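Local coordinates for DUF4875 domain-containing protein (Desulfovibrio piger, PDB 4LG3) that is of unknown function but belongs to the DUF4875 family, folding into a mixed beta sheet with a helix against it and a smaller helical part, at residues A[73-81]-A[92-100]; A[130-141]-A[149-159]. All coordinates share one frame; numbering follows the deposited sequence.

The two contacts follow one another along the chain: contact 1 closes at residue 100 before contact 2 opens at 130, with strand 113-118 in between. They lie on opposite sides of the chain's centre, about 30 Å apart between centres, and their nearest atoms are about 6 Å apart without touching. Contact 1 is a buried antiparallel hairpin inside the large mixed sheet, held by a ladder of backbone bonds. Contact 2 joins helices 125-137 and 149-160, neither of which is part of that sheet, through apolar side chains. Together they sample what appear to be two parts of one DUF4875 family region, a sheet body and a peripheral helical pair.

Contact 1: A[73-81]-A[92-100]. With SO4 (sulfate ion), chain D.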
loop_
_atom_site.group_PDB
_atom_site.type_symbol
_atom_site.label_atom_id
_atom_site.label_comp_id
_atom_site.label_asym_id
_atom_site.label_seq_id
_atom_site.Cartn_x
_atom_site.Cartn_y
_atom_site.Cartn_z
ATOM N N ALA A 73 -8.603 -8.434 17.254
ATOM C CA ALA A 73 -9.570 -8.344 16.172
ATOM C C ALA A 73 -9.854 -9.730 15.583
ATOM O O ALA A 73 -8.955 -10.559 15.486
ATOM C CB ALA A 73 -9.068 -7.382 15.101
ATOM N N ALA A 74 -11.097 -9.968 15.163
ATOM C CA ALA A 74 -11.475 -11.223 14.511
ATOM C C ALA A 74 -11.028 -11.196 13.028
ATOM O O ALA A 74 -10.747 -12.236 12.424
ATOM C CB ALA A 74 -12.989 -11.427 14.609
ATOM N N VAL A 75 -10.976 -9.991 12.453
ATOM C CA VAL A 75 -10.622 -9.750 11.052
ATOM C C VAL A 75 -9.690 -8.560 10.985
ATOM O O VAL A 75 -9.947 -7.543 11.639
ATOM C CB VAL A 75 -11.888 -9.497 10.148
ATOM C CG1 VAL A 75 -11.529 -9.489 8.657
ATOM C CG2 VAL A 75 -12.979 -10.499 10.430
ATOM N N VAL A 76 -8.638 -8.661 10.155
ATOM C CA VAL A 76 -7.678 -7.574 9.975
ATOM C C VAL A 76 -7.364 -7.417 8.502
ATOM O O VAL A 76 -6.944 -8.363 7.854
ATOM C CB VAL A 76 -6.386 -7.780 10.812
ATOM C CG1 VAL A 76 -5.384 -6.653 10.579
ATOM C CG2 VAL A 76 -6.700 -7.899 12.293
ATOM N N SER A 77 -7.544 -6.208 7.991
ATOM C CA SER A 77 -7.202 -5.830 6.621
ATOM C C SER A 77 -6.008 -4.914 6.637
ATOM O O SER A 77 -6.000 -3.940 7.376
ATOM C CB SER A 77 -8.376 -5.159 5.919
ATOM O OG SER A 77 -9.240 -6.148 5.397
ATOM N N ILE A 78 -4.972 -5.262 5.874
ATOM C CA ILE A 78 -3.738 -4.459 5.764
ATOM C C ILE A 78 -3.544 -4.005 4.306
ATOM O O ILE A 78 -3.638 -4.812 3.396
ATOM C CB ILE A 78 -2.466 -5.199 6.295
ATOM C CG1 ILE A 78 -2.660 -5.787 7.711
ATOM C CG2 ILE A 78 -1.203 -4.331 6.193
ATOM C CD1 ILE A 78 -2.789 -4.829 8.868
ATOM N N THR A 79 -3.271 -2.727 4.102
ATOM C CA THR A 79 -2.934 -2.176 2.794
ATOM C C THR A 79 -1.577 -1.514 2.922
ATOM O O THR A 79 -1.405 -0.620 3.764
ATOM C CB THR A 79 -3.984 -1.187 2.229
ATOM O OG1 THR A 79 -5.258 -1.821 2.207
ATOM C CG2 THR A 79 -3.637 -0.711 0.816
ATOM N N LEU A 80 -0.613 -1.961 2.091
ATOM C CA LEU A 80 0.696 -1.350 2.031
ATOM C C LEU A 80 0.686 -0.340 0.889
ATOM O O LEU A 80 0.471 -0.715 -0.264
ATOM C CB LEU A 80 1.812 -2.395 1.871
ATOM C CG LEU A 80 3.238 -1.895 1.623
ATOM C CD1 LEU A 80 3.799 -1.188 2.854
ATOM C CD2 LEU A 80 4.133 -3.047 1.211
ATOM N N ASP A 81 0.904 0.946 1.224
ATOM C CA ASP A 81 0.972 2.020 0.226
ATOM C C ASP A 81 2.427 2.305 -0.181
ATOM O O ASP A 81 3.342 2.030 0.586
ATOM C CB ASP A 81 0.286 3.302 0.725
ATOM C CG ASP A 81 -1.209 3.170 0.895
ATOM O OD1 ASP A 81 -1.876 2.682 -0.052
ATOM O OD2 ASP A 81 -1.726 3.610 1.947
ATOM N N VAL A 92 -1.056 1.266 -4.143
ATOM C CA VAL A 92 -1.045 0.012 -3.397
ATOM C C VAL A 92 0.095 -0.861 -3.888
ATOM O O VAL A 92 0.161 -1.171 -5.075
ATOM C CB VAL A 92 -2.411 -0.729 -3.544
ATOM C CG1 VAL A 92 -2.409 -2.075 -2.832
ATOM C CG2 VAL A 92 -3.540 0.141 -3.042
ATOM N N LEU A 93 0.958 -1.279 -2.954
ATOM C CA LEU A 93 2.053 -2.209 -3.197
ATOM C C LEU A 93 1.666 -3.651 -2.789
ATOM O O LEU A 93 2.169 -4.604 -3.370
ATOM C CB LEU A 93 3.315 -1.777 -2.440
ATOM C CG LEU A 93 4.006 -0.484 -2.867
ATOM C CD1 LEU A 93 5.333 -0.340 -2.157
ATOM C CD2 LEU A 93 4.190 -0.399 -4.413
ATOM N N ALA A 94 0.771 -3.807 -1.801
ATOM C CA ALA A 94 0.363 -5.114 -1.295
ATOM C C ALA A 94 -0.846 -4.993 -0.411
ATOM O O ALA A 94 -1.033 -3.956 0.233
ATOM C CB ALA A 94 1.518 -5.755 -0.489
ATOM N N THR A 95 -1.630 -6.084 -0.316
ATOM C CA THR A 95 -2.819 -6.210 0.536
ATOM C C THR A 95 -2.936 -7.618 1.090
ATOM O O THR A 95 -2.507 -8.574 0.441
ATOM C CB THR A 95 -4.156 -5.875 -0.212
ATOM O OG1 THR A 95 -4.398 -6.833 -1.245
ATOM C CG2 THR A 95 -4.228 -4.481 -0.756
ATOM N N ALA A 96 -3.626 -7.749 2.242
ATOM C CA ALA A 96 -3.931 -9.021 2.890
ATOM C C ALA A 96 -5.012 -8.840 3.938
ATOM O O ALA A 96 -4.972 -7.887 4.723
ATOM C CB ALA A 96 -2.673 -9.625 3.531
ATOM N N THR A 97 -5.981 -9.763 3.947
ATOM C CA THR A 97 -7.030 -9.829 4.947
ATOM C C THR A 97 -6.848 -11.177 5.690
ATOM O O THR A 97 -6.706 -12.226 5.077
ATOM C CB THR A 97 -8.413 -9.589 4.336
ATOM O OG1 THR A 97 -8.446 -8.263 3.748
ATOM C CG2 THR A 97 -9.524 -9.720 5.372
ATOM N N TYR A 98 -6.823 -11.104 7.005
ATOM C CA TYR A 98 -6.605 -12.197 7.937
ATOM C C TYR A 98 -7.757 -12.346 8.925
ATOM O O TYR A 98 -8.107 -11.382 9.616
ATOM C CB TYR A 98 -5.303 -11.919 8.699
ATOM C CG TYR A 98 -4.872 -12.973 9.705
ATOM C CD1 TYR A 98 -5.006 -14.336 9.426
ATOM C CD2 TYR A 98 -4.233 -12.608 10.890
ATOM C CE1 TYR A 98 -4.544 -15.305 10.315
ATOM C CE2 TYR A 98 -3.767 -13.571 11.789
ATOM C CZ TYR A 98 -3.943 -14.919 11.503
ATOM O OH TYR A 98 -3.489 -15.885 12.364
ATOM N N ALA A 99 -8.337 -13.555 8.984
ATOM C CA ALA A 99 -9.404 -13.969 9.902
ATOM C C ALA A 99 -8.887 -15.198 10.673
ATOM O O ALA A 99 -9.085 -16.323 10.210
ATOM C CB ALA A 99 -10.677 -14.276 9.134
ATOM N N PRO A 100 -8.150 -14.994 11.806
ATOM C CA PRO A 100 -7.534 -16.136 12.519
ATOM C C PRO A 100 -8.441 -17.352 12.778
ATOM O O PRO A 100 -7.947 -18.472 12.737
ATOM C CB PRO A 100 -7.069 -15.529 13.860
ATOM C CG PRO A 100 -6.936 -14.096 13.623
ATOM C CD PRO A 100 -7.778 -13.707 12.431
HETATM S S SO4 D . -2.515 -19.113 10.379
HETATM O O1 SO4 D . -1.300 -19.373 11.163
HETATM O O2 SO4 D . -3.425 -18.300 11.191
HETATM O O3 SO4 D . -2.149 -18.438 9.118
HETATM O O4 SO4 D . -3.172 -20.381 10.060
#
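Strands 75-81 and 92-98 run antiparallel at 174°, their axes 4.6 Å apart, as the arms of a beta hairpin. Val76, Ile78 and Leu80 form hydrogen-bonded pairs with Tyr98, Ala96 and Ala94, and between them Ser77 and Thr79 make non-hydrogen-bonded pairs with Thr97 and Thr95. Near the long loop joining the strands the register slips: Leu93 and Ala94 both face Leu80 in a classic beta bulge, Leu93 N reaching Leu80 O at 2.8 Å while Leu80 CD2 lies 4.0 Å from Leu93 CB.

The two faces differ in character. On one, hydroxyl residues pair across the strands: Ser77 OG and Thr97 OG1 hydrogen-bond at 2.8 Å, and Arg26 also grips the serine oxygen. Further along, Thr79 CG2 meets Val92 CG2 at 4.0 Å, the side chains crossing almost at right angles. The reverse face is largely apolar, and the small Ala94 lets Leu80 CB approach its CB to 4.1 Å. Tyr98 extends its ring from this face through a trans first torsion (chi1 -178°); Pro100 CD covers the ring centre, and Tyr98 OH donates at 2.7 Å to O2 of a sulfate, probably from the crystallisation liquor, that Trp113 also binds.

Strand 26-36 flanks 75-81, where Arg30 forms a salt bridge with Asp81, and strand 113-118 flanks 92-98, Trp113 stacking on Tyr98. Helix 53-71 lies against the apolar face, touching Leu80 and Tyr98.

Contact 2: A[130-141]-A[149-159]; sequences IQCLWGEMRGKF and ERRLKAAIAKK. With EDO (1,2-ethanediol), chain H.
Leu152 and Trp134 form the tight centre of this helix pair: the methyl Leu152 CD2 sits over the indole face, 3.7 Å from the centroid of the six-membered ring and 14° off its normal, a CH-pi contact. The helices cross at 126° with axes 10.5 Å apart, a spacing suited to bulky apolar residues. The branched leucine shares out its methyls, since the other, CD1, lies 3.7 Å from Met137 CB and also touches the ring of Phe141, while Leu152 CA stands over one face of that ring. Trp134 fits as a knob among Glu149, Leu152, Lys153 and Ile156. In return Ile156 enters a hole lined by Ile130, Leu133, Trp134 and Met137: its CG2 meets Leu133 CD1 at 3.8 Å, and its CG1 faces Met137 SE (the residue is selenomethionine) at 4.0 Å.

Toward solvent, exposed polar residues lend their methylenes. Lys159 CD touches Met137 CE at 3.7 Å while its NZ reaches over to Leu133 CD2, and Glu149 lays CG at the indole edge. A 1,2-ethanediol, probably from the crystallisation liquor, accepts through its O1 a bond from Trp134 NE1 at 3.0 Å (168°) and a longer one from Arg138 NE.

The short two-stranded sheet 142-143/146-147 connects the helices, its Thr147 touching Leu152 and Arg138, while Leu160, at the end of helix 149-160, packs on Ile130 and Leu133.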
loop_
_atom_site.group_PDB
_atom_site.type_symbol
_atom_site.label_atom_id
_atom_site.label_comp_id
_atom_site.label_asym_id
_atom_site.label_seq_id
_atom_site.Cartn_x
_atom_site.Cartn_y
_atom_site.Cartn_z
ATOM N N ILE A 130 7.366 11.184 -8.789
ATOM C CA ILE A 130 6.345 11.458 -9.811
ATOM C C ILE A 130 4.956 11.388 -9.147
ATOM O O ILE A 130 4.118 12.278 -9.386
ATOM C CB ILE A 130 6.474 10.511 -11.053
ATOM C CG1 ILE A 130 7.743 10.815 -11.863
ATOM C CG2 ILE A 130 5.246 10.594 -11.967
ATOM C CD1 ILE A 130 8.097 9.760 -12.927
ATOM N N GLN A 131 4.740 10.352 -8.285
ATOM C CA GLN A 131 3.501 10.111 -7.505
ATOM C C GLN A 131 3.187 11.264 -6.579
ATOM O O GLN A 131 2.037 11.679 -6.480
ATOM C CB GLN A 131 3.627 8.844 -6.654
ATOM C CG GLN A 131 3.547 7.573 -7.455
ATOM C CD GLN A 131 3.334 6.409 -6.548
ATOM O OE1 GLN A 131 3.804 6.380 -5.405
ATOM N NE2 GLN A 131 2.623 5.425 -7.040
ATOM N N CYS A 132 4.223 11.774 -5.914
ATOM C CA CYS A 132 4.139 12.909 -5.004
ATOM C C CYS A 132 3.732 14.189 -5.778
ATOM O O CYS A 132 2.818 14.897 -5.334
ATOM C CB CYS A 132 5.456 13.093 -4.259
ATOM S SG CYS A 132 5.435 14.449 -3.058
ATOM N N LEU A 133 4.368 14.446 -6.949
ATOM C CA LEU A 133 4.036 15.588 -7.796
ATOM C C LEU A 133 2.624 15.454 -8.338
ATOM O O LEU A 133 1.870 16.411 -8.253
ATOM C CB LEU A 133 5.035 15.768 -8.933
ATOM C CG LEU A 133 6.478 16.116 -8.550
ATOM C CD1 LEU A 133 7.327 16.321 -9.784
ATOM C CD2 LEU A 133 6.544 17.341 -7.664
ATOM N N TRP A 134 2.238 14.243 -8.804
ATOM C CA TRP A 134 0.887 13.905 -9.276
ATOM C C TRP A 134 -0.147 14.336 -8.238
ATOM O O TRP A 134 -1.038 15.112 -8.563
ATOM C CB TRP A 134 0.761 12.387 -9.544
ATOM C CG TRP A 134 -0.473 12.010 -10.312
ATOM C CD1 TRP A 134 -1.738 11.859 -9.817
ATOM C CD2 TRP A 134 -0.570 11.805 -11.731
ATOM N NE1 TRP A 134 -2.615 11.558 -10.833
ATOM C CE2 TRP A 134 -1.927 11.520 -12.021
ATOM C CE3 TRP A 134 0.366 11.800 -12.787
ATOM C CZ2 TRP A 134 -2.369 11.209 -13.321
ATOM C CZ3 TRP A 134 -0.073 11.513 -14.073
ATOM C CH2 TRP A 134 -1.424 11.223 -14.335
ATOM N N GLY A 135 0.025 13.872 -6.997
ATOM C CA GLY A 135 -0.854 14.189 -5.876
ATOM C C GLY A 135 -0.964 15.661 -5.523
ATOM O O GLY A 135 -2.052 16.138 -5.194
ATOM N N GLU A 136 0.150 16.394 -5.600
ATOM C CA GLU A 136 0.236 17.813 -5.267
ATOM C C GLU A 136 -0.342 18.730 -6.321
ATOM O O GLU A 136 -0.873 19.796 -5.990
ATOM C CB GLU A 136 1.704 18.210 -5.068
ATOM C CG GLU A 136 2.251 17.850 -3.694
ATOM C CD GLU A 136 3.686 18.257 -3.397
ATOM O OE1 GLU A 136 4.329 18.900 -4.259
ATOM O OE2 GLU A 136 4.168 17.923 -2.290
HETATM N N MSE A 137 -0.196 18.341 -7.592
HETATM C CA MSE A 137 -0.508 19.171 -8.752
HETATM C C MSE A 137 -1.852 18.906 -9.429
HETATM O O MSE A 137 -2.382 19.838 -10.051
HETATM C CB MSE A 137 0.606 18.999 -9.807
HETATM C CG MSE A 137 1.958 19.542 -9.368
HETATM SE SE MSE A 137 3.393 19.234 -10.654
HETATM C CE MSE A 137 4.803 19.871 -9.584
ATOM N N ARG A 138 -2.382 17.662 -9.342
ATOM C CA ARG A 138 -3.592 17.215 -10.048
ATOM C C ARG A 138 -4.815 18.125 -9.862
ATOM O O ARG A 138 -5.568 18.310 -10.826
ATOM C CB ARG A 138 -3.952 15.768 -9.723
ATOM C CG ARG A 138 -4.247 15.494 -8.259
ATOM C CD ARG A 138 -4.524 14.035 -8.006
ATOM N NE ARG A 138 -5.716 13.499 -8.691
ATOM C CZ ARG A 138 -6.978 13.740 -8.333
ATOM N NH1 ARG A 138 -7.246 14.572 -7.332
ATOM N NH2 ARG A 138 -7.980 13.168 -8.986
ATOM N N GLY A 139 -4.955 18.729 -8.675
ATOM C CA GLY A 139 -6.028 19.678 -8.366
ATOM C C GLY A 139 -6.073 20.900 -9.278
ATOM O O GLY A 139 -7.139 21.496 -9.458
ATOM N N LYS A 140 -4.918 21.266 -9.883
ATOM C CA LYS A 140 -4.801 22.390 -10.823
ATOM C C LYS A 140 -5.045 21.935 -12.274
ATOM O O LYS A 140 -4.979 22.750 -13.190
ATOM C CB LYS A 140 -3.400 23.040 -10.720
ATOM C CG LYS A 140 -3.056 23.630 -9.350
ATOM C CD LYS A 140 -1.546 23.641 -9.130
ATOM C CE LYS A 140 -1.161 23.769 -7.678
ATOM N NZ LYS A 140 -1.238 22.469 -6.973
ATOM N N PHE A 141 -5.295 20.639 -12.487
ATOM C CA PHE A 141 -5.480 20.060 -13.815
ATOM C C PHE A 141 -6.839 19.341 -13.937
ATOM O O PHE A 141 -6.970 18.378 -14.708
ATOM C CB PHE A 141 -4.308 19.093 -14.131
ATOM C CG PHE A 141 -2.987 19.806 -14.291
ATOM C CD1 PHE A 141 -2.198 20.099 -13.184
ATOM C CD2 PHE A 141 -2.558 20.244 -15.540
ATOM C CE1 PHE A 141 -1.000 20.812 -13.324
ATOM C CE2 PHE A 141 -1.350 20.943 -15.682
ATOM C CZ PHE A 141 -0.577 21.216 -14.574
ATOM N N GLU A 149 -4.826 14.385 -17.961
ATOM C CA GLU A 149 -3.604 13.590 -17.860
ATOM C C GLU A 149 -2.487 14.107 -18.765
ATOM O O GLU A 149 -1.343 14.193 -18.315
ATOM C CB GLU A 149 -3.886 12.114 -18.157
ATOM C CG GLU A 149 -4.487 11.384 -16.966
ATOM C CD GLU A 149 -4.872 9.954 -17.259
ATOM O OE1 GLU A 149 -3.975 9.083 -17.260
ATOM O OE2 GLU A 149 -6.071 9.704 -17.513
ATOM N N ARG A 150 -2.833 14.478 -20.024
ATOM C CA ARG A 150 -1.918 14.995 -21.047
ATOM C C ARG A 150 -1.109 16.188 -20.511
ATOM O O ARG A 150 0.124 16.160 -20.553
ATOM C CB ARG A 150 -2.713 15.410 -22.306
ATOM C CG ARG A 150 -1.856 15.610 -23.547
ATOM C CD ARG A 150 -2.563 16.511 -24.539
ATOM N NE ARG A 150 -2.615 17.908 -24.095
ATOM C CZ ARG A 150 -2.429 18.953 -24.899
ATOM N NH1 ARG A 150 -2.180 18.771 -26.191
ATOM N NH2 ARG A 150 -2.496 20.188 -24.420
ATOM N N ARG A 151 -1.815 17.213 -19.989
ATOM C CA ARG A 151 -1.234 18.432 -19.438
ATOM C C ARG A 151 -0.517 18.179 -18.104
ATOM O O ARG A 151 0.518 18.807 -17.867
ATOM C CB ARG A 151 -2.300 19.534 -19.294
ATOM C CG ARG A 151 -2.383 20.416 -20.541
ATOM C CD ARG A 151 -3.467 21.470 -20.488
ATOM N NE ARG A 151 -3.667 22.090 -21.803
ATOM C CZ ARG A 151 -4.695 21.838 -22.614
ATOM N NH1 ARG A 151 -5.645 20.982 -22.249
ATOM N NH2 ARG A 151 -4.783 22.445 -23.792
ATOM N N LEU A 152 -1.042 17.274 -17.239
ATOM C CA LEU A 152 -0.389 16.956 -15.963
ATOM C C LEU A 152 0.921 16.203 -16.210
ATOM O O LEU A 152 1.929 16.556 -15.593
ATOM C CB LEU A 152 -1.301 16.164 -15.008
ATOM C CG LEU A 152 -0.735 15.814 -13.610
ATOM C CD1 LEU A 152 -0.190 17.042 -12.876
ATOM C CD2 LEU A 152 -1.767 15.121 -12.769
ATOM N N LYS A 153 0.908 15.194 -17.122
ATOM C CA LYS A 153 2.089 14.419 -17.520
ATOM C C LYS A 153 3.197 15.355 -18.062
ATOM O O LYS A 153 4.363 15.188 -17.701
ATOM C CB LYS A 153 1.739 13.353 -18.587
ATOM C CG LYS A 153 1.099 12.074 -18.057
ATOM C CD LYS A 153 0.898 11.034 -19.178
ATOM C CE LYS A 153 0.036 9.862 -18.736
ATOM N NZ LYS A 153 0.624 8.540 -19.101
ATOM N N ALA A 154 2.820 16.348 -18.901
ATOM C CA ALA A 154 3.744 17.314 -19.508
ATOM C C ALA A 154 4.393 18.260 -18.478
ATOM O O ALA A 154 5.593 18.526 -18.579
ATOM C CB ALA A 154 3.027 18.129 -20.565
ATOM N N ALA A 155 3.608 18.767 -17.500
ATOM C CA ALA A 155 4.092 19.677 -16.462
ATOM C C ALA A 155 5.072 18.973 -15.518
ATOM O O ALA A 155 6.032 19.608 -15.076
ATOM C CB ALA A 155 2.923 20.249 -15.682
ATOM N N ILE A 156 4.838 17.663 -15.212
ATOM C CA ILE A 156 5.729 16.878 -14.342
ATOM C C ILE A 156 7.014 16.625 -15.129
ATOM O O ILE A 156 8.102 16.858 -14.612
ATOM C CB ILE A 156 5.070 15.572 -13.768
ATOM C CG1 ILE A 156 3.858 15.908 -12.864
ATOM C CG2 ILE A 156 6.086 14.715 -12.979
ATOM C CD1 ILE A 156 2.873 14.783 -12.663
ATOM N N ALA A 157 6.870 16.240 -16.406
ATOM C CA ALA A 157 7.973 15.991 -17.337
ATOM C C ALA A 157 8.881 17.210 -17.446
ATOM O O ALA A 157 10.092 17.062 -17.324
ATOM C CB ALA A 157 7.429 15.622 -18.706
ATOM N N LYS A 158 8.294 18.416 -17.610
ATOM C CA LYS A 158 9.013 19.686 -17.729
ATOM C C LYS A 158 9.755 20.033 -16.441
ATOM O O LYS A 158 10.849 20.588 -16.497
ATOM C CB LYS A 158 8.047 20.827 -18.092
ATOM C CG LYS A 158 8.753 22.034 -18.711
ATOM C CD LYS A 158 7.787 22.983 -19.377
ATOM C CE LYS A 158 8.453 23.748 -20.499
ATOM N NZ LYS A 158 7.470 24.441 -21.379
ATOM N N LYS A 159 9.163 19.705 -15.294
ATOM C CA LYS A 159 9.735 19.973 -13.983
ATOM C C LYS A 159 10.928 19.039 -13.682
ATOM O O LYS A 159 11.953 19.492 -13.174
ATOM C CB LYS A 159 8.647 19.815 -12.902
ATOM C CG LYS A 159 8.863 20.698 -11.684
ATOM C CD LYS A 159 8.362 20.058 -10.401
ATOM C CE LYS A 159 8.372 21.055 -9.265
ATOM N NZ LYS A 159 8.762 20.424 -7.974
HETATM C C1 EDO H . -6.200 10.740 -12.156
HETATM O O1 EDO H . -5.553 11.106 -10.916
HETATM C C2 EDO H . -5.562 9.454 -12.849
HETATM O O2 EDO H . -4.922 8.541 -11.905
#